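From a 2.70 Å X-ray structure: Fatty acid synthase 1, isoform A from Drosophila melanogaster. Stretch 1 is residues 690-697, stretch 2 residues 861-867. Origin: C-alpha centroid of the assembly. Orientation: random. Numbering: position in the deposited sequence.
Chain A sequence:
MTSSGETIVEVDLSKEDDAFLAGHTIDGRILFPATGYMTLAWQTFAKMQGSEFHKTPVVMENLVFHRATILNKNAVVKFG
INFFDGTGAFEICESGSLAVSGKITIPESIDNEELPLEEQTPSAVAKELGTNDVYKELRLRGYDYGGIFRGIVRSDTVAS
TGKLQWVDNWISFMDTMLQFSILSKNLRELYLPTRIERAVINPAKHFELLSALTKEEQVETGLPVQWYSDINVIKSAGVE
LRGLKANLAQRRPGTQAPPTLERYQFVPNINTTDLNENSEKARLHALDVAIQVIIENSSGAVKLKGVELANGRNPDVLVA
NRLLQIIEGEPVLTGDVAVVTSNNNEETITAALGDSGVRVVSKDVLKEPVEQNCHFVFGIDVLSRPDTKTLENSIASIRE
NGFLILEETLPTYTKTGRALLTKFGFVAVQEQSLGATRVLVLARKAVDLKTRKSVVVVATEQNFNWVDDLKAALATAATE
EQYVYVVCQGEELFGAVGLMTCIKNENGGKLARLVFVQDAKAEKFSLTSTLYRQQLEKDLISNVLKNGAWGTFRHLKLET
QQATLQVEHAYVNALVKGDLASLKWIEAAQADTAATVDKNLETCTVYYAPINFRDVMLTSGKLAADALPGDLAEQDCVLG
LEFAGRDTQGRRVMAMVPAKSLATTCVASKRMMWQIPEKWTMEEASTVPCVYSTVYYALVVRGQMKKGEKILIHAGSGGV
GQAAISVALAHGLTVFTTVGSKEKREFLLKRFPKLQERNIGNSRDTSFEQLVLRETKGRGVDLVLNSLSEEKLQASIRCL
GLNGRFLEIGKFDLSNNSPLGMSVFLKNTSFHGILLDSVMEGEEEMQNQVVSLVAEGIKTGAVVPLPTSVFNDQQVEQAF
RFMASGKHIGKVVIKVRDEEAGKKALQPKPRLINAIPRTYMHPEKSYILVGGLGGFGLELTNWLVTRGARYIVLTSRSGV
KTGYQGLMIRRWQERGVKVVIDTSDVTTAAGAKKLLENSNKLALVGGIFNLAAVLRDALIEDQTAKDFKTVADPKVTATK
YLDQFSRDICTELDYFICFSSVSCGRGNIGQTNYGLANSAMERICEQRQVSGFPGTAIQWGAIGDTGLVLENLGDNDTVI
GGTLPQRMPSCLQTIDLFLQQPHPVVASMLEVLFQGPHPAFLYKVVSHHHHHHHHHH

Stretch 1, residues 690-697: CVYSTVYY
Stretch 2, residues 861-867: GAVVPLP

The centre of the contact is the ring of Tyr692. Val863 CG1 sits over one face of the Tyr692 ring, 3.5 Å from the ring centroid and 7° off the ring normal. This is a CH-pi contact: a methyl group rests on the pi cloud almost directly above its middle. Val863 has chi1 at 180° (t), and its CA-to-CB bond points sideways to the helix.

Leu866 CD1 extends the apolar patch. Leu866 CD1 lies 4.0 Å from Tyr692 CE2 and 4.3 Å from Val691 CG2, so one methyl touches two consecutive helix residues. The CA-to-CB bond of Leu866 points sideways, but the end of the side chain comes nearer; chi1 is -79° (m) and chi2 is 60° (p). Val691 has chi1 -66° (m).

One helical turn after Tyr692, Tyr696 joins in. Val863 CG2 packs at the edge of the Tyr696 ring, near the ring plane, 3.9 Å from Tyr696 CE2. Tyr696 OH lies 4.0 Å from Ala862 CB. The two tyrosines have similar rotamers: chi1 -83° (m) and chi2 -77° for Tyr692, chi1 -86° (m) and chi2 -74° for Tyr696.

Stretch 1 is helical throughout and is part of a longer helix. Its backbone hydrogen bonds run from N of residue i+4 to O of residue i, as in Tyr696 N to Tyr692 O at 2.9 Å. The CA-to-CB bonds of Val691, Tyr692 and Tyr696 point toward stretch 2.

Stretch 2 has no regular helix or strand. Gly861 follows a helix and leaves helical angles with phi/psi 100/-1; a CB there would jam against the preceding carbonyl O. Ala862 is at -71/-33. The chain is then extended from Val863 (-91/110) through Val864 (-118/139), Pro865 (-65/152) and Leu866 (-88/162) to Pro867 (-56/151). The register pairs Tyr692 CA with Val863 CA at 7.3 Å and Val691 CA with Leu866 CA at 9.7 Å, so stretch 2 runs roughly against the helix direction. The CA-to-CB bond of Pro865 points away, and Pro865 makes no contact with stretch 1.

The polar edge is the Tyr692 hydroxyl. Tyr692 OH donates a hydrogen bond to Val864 O at 2.8 Å. That oxygen lies near the ring plane, at the edge. The bond ties the tip of the tyrosine to the loop backbone. The CA-to-CB bond of Val864 points away overall (chi1 179°, t), though Val864 CB comes within 4.1 Å of Tyr692 OH. The two stretches bury 300 Å² between them.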

# COMPACT_ATOMS: atom_id res chain seq x y z
N CYS A 690 -18.73 22.56 -8.65
CA CYS A 690 -18.17 21.31 -8.15
C CYS A 690 -16.73 21.06 -8.59
O CYS A 690 -15.85 20.84 -7.76
CB CYS A 690 -19.04 20.13 -8.57
SG CYS A 690 -20.52 19.95 -7.56
N VAL A 691 -16.50 21.06 -9.90
CA VAL A 691 -15.19 20.71 -10.43
C VAL A 691 -14.12 21.66 -9.92
O VAL A 691 -12.99 21.24 -9.65
CB VAL A 691 -15.19 20.67 -11.98
CG1 VAL A 691 -16.08 19.54 -12.48
CG2 VAL A 691 -15.63 22.01 -12.56
N TYR A 692 -14.46 22.94 -9.77
CA TYR A 692 -13.47 23.92 -9.34
C TYR A 692 -13.30 23.93 -7.83
O TYR A 692 -12.19 24.13 -7.33
CB TYR A 692 -13.86 25.32 -9.83
CG TYR A 692 -13.41 25.57 -11.25
CD1 TYR A 692 -12.09 25.87 -11.54
CD2 TYR A 692 -14.31 25.51 -12.31
CE1 TYR A 692 -11.67 26.10 -12.83
CE2 TYR A 692 -13.91 25.74 -13.61
CZ TYR A 692 -12.59 26.04 -13.86
OH TYR A 692 -12.18 26.27 -15.16
N SER A 693 -14.38 23.72 -7.09
CA SER A 693 -14.27 23.55 -5.64
C SER A 693 -13.38 22.35 -5.35
O SER A 693 -12.60 22.36 -4.40
CB SER A 693 -15.64 23.37 -5.01
OG SER A 693 -16.43 24.54 -5.17
N THR A 694 -13.50 21.32 -6.18
CA THR A 694 -12.69 20.12 -6.05
C THR A 694 -11.23 20.43 -6.35
O THR A 694 -10.33 20.07 -5.59
CB THR A 694 -13.18 19.01 -6.99
OG1 THR A 694 -14.56 18.74 -6.74
CG2 THR A 694 -12.37 17.73 -6.80
N VAL A 695 -11.00 21.12 -7.46
CA VAL A 695 -9.65 21.41 -7.92
C VAL A 695 -8.91 22.24 -6.88
O VAL A 695 -7.74 21.99 -6.59
CB VAL A 695 -9.68 22.13 -9.29
CG1 VAL A 695 -8.38 22.88 -9.55
CG2 VAL A 695 -9.94 21.14 -10.40
N TYR A 696 -9.60 23.22 -6.31
CA TYR A 696 -8.97 24.13 -5.37
C TYR A 696 -8.74 23.47 -4.01
O TYR A 696 -7.72 23.73 -3.36
CB TYR A 696 -9.81 25.39 -5.21
CG TYR A 696 -9.51 26.45 -6.24
CD1 TYR A 696 -8.34 27.19 -6.17
CD2 TYR A 696 -10.38 26.69 -7.30
CE1 TYR A 696 -8.05 28.16 -7.12
CE2 TYR A 696 -10.10 27.66 -8.25
CZ TYR A 696 -8.93 28.38 -8.15
OH TYR A 696 -8.64 29.34 -9.10
N TYR A 697 -9.66 22.62 -3.58
CA TYR A 697 -9.51 21.94 -2.30
C TYR A 697 -8.37 20.92 -2.37
O TYR A 697 -7.74 20.61 -1.36
CB TYR A 697 -10.80 21.25 -1.88
CG TYR A 697 -10.64 20.47 -0.60
CD1 TYR A 697 -10.43 21.12 0.61
CD2 TYR A 697 -10.66 19.08 -0.60
CE1 TYR A 697 -10.27 20.41 1.79
CE2 TYR A 697 -10.50 18.36 0.58
CZ TYR A 697 -10.30 19.04 1.76
OH TYR A 697 -10.13 18.34 2.94
N GLY A 861 -9.35 34.79 -14.04
CA GLY A 861 -9.48 34.15 -15.33
C GLY A 861 -9.09 32.68 -15.31
O GLY A 861 -9.16 32.00 -16.34
N ALA A 862 -8.67 32.19 -14.15
CA ALA A 862 -8.29 30.79 -14.01
C ALA A 862 -9.52 29.89 -14.09
O ALA A 862 -9.45 28.76 -14.58
CB ALA A 862 -7.56 30.57 -12.70
N VAL A 863 -10.65 30.39 -13.58
CA VAL A 863 -11.90 29.64 -13.61
C VAL A 863 -12.67 29.96 -14.88
O VAL A 863 -13.18 31.07 -15.04
CB VAL A 863 -12.75 29.94 -12.36
CG1 VAL A 863 -14.05 29.15 -12.38
CG2 VAL A 863 -11.96 29.63 -11.09
N VAL A 864 -12.75 28.99 -15.78
CA VAL A 864 -13.49 29.13 -17.03
C VAL A 864 -14.64 28.12 -17.06
O VAL A 864 -14.46 26.97 -16.65
CB VAL A 864 -12.56 28.95 -18.24
CG1 VAL A 864 -13.34 29.08 -19.56
CG2 VAL A 864 -11.44 29.97 -18.20
N PRO A 865 -15.82 28.54 -17.54
CA PRO A 865 -16.88 27.53 -17.65
C PRO A 865 -16.52 26.46 -18.67
O PRO A 865 -15.78 26.73 -19.62
CB PRO A 865 -18.10 28.35 -18.09
CG PRO A 865 -17.53 29.55 -18.75
CD PRO A 865 -16.28 29.86 -17.99
N LEU A 866 -17.04 25.25 -18.47
CA LEU A 866 -16.71 24.13 -19.34
C LEU A 866 -17.64 24.04 -20.53
O LEU A 866 -18.72 24.65 -20.53
CB LEU A 866 -16.78 22.82 -18.55
CG LEU A 866 -15.59 22.46 -17.65
CD1 LEU A 866 -15.36 23.52 -16.58
CD2 LEU A 866 -15.84 21.11 -17.01
N PRO A 867 -17.23 23.31 -21.58
CA PRO A 867 -18.17 22.97 -22.64
C PRO A 867 -19.38 22.24 -22.07
O PRO A 867 -19.26 21.57 -21.05
CB PRO A 867 -17.36 22.06 -23.56
CG PRO A 867 -15.95 22.43 -23.31
CD PRO A 867 -15.88 22.80 -21.86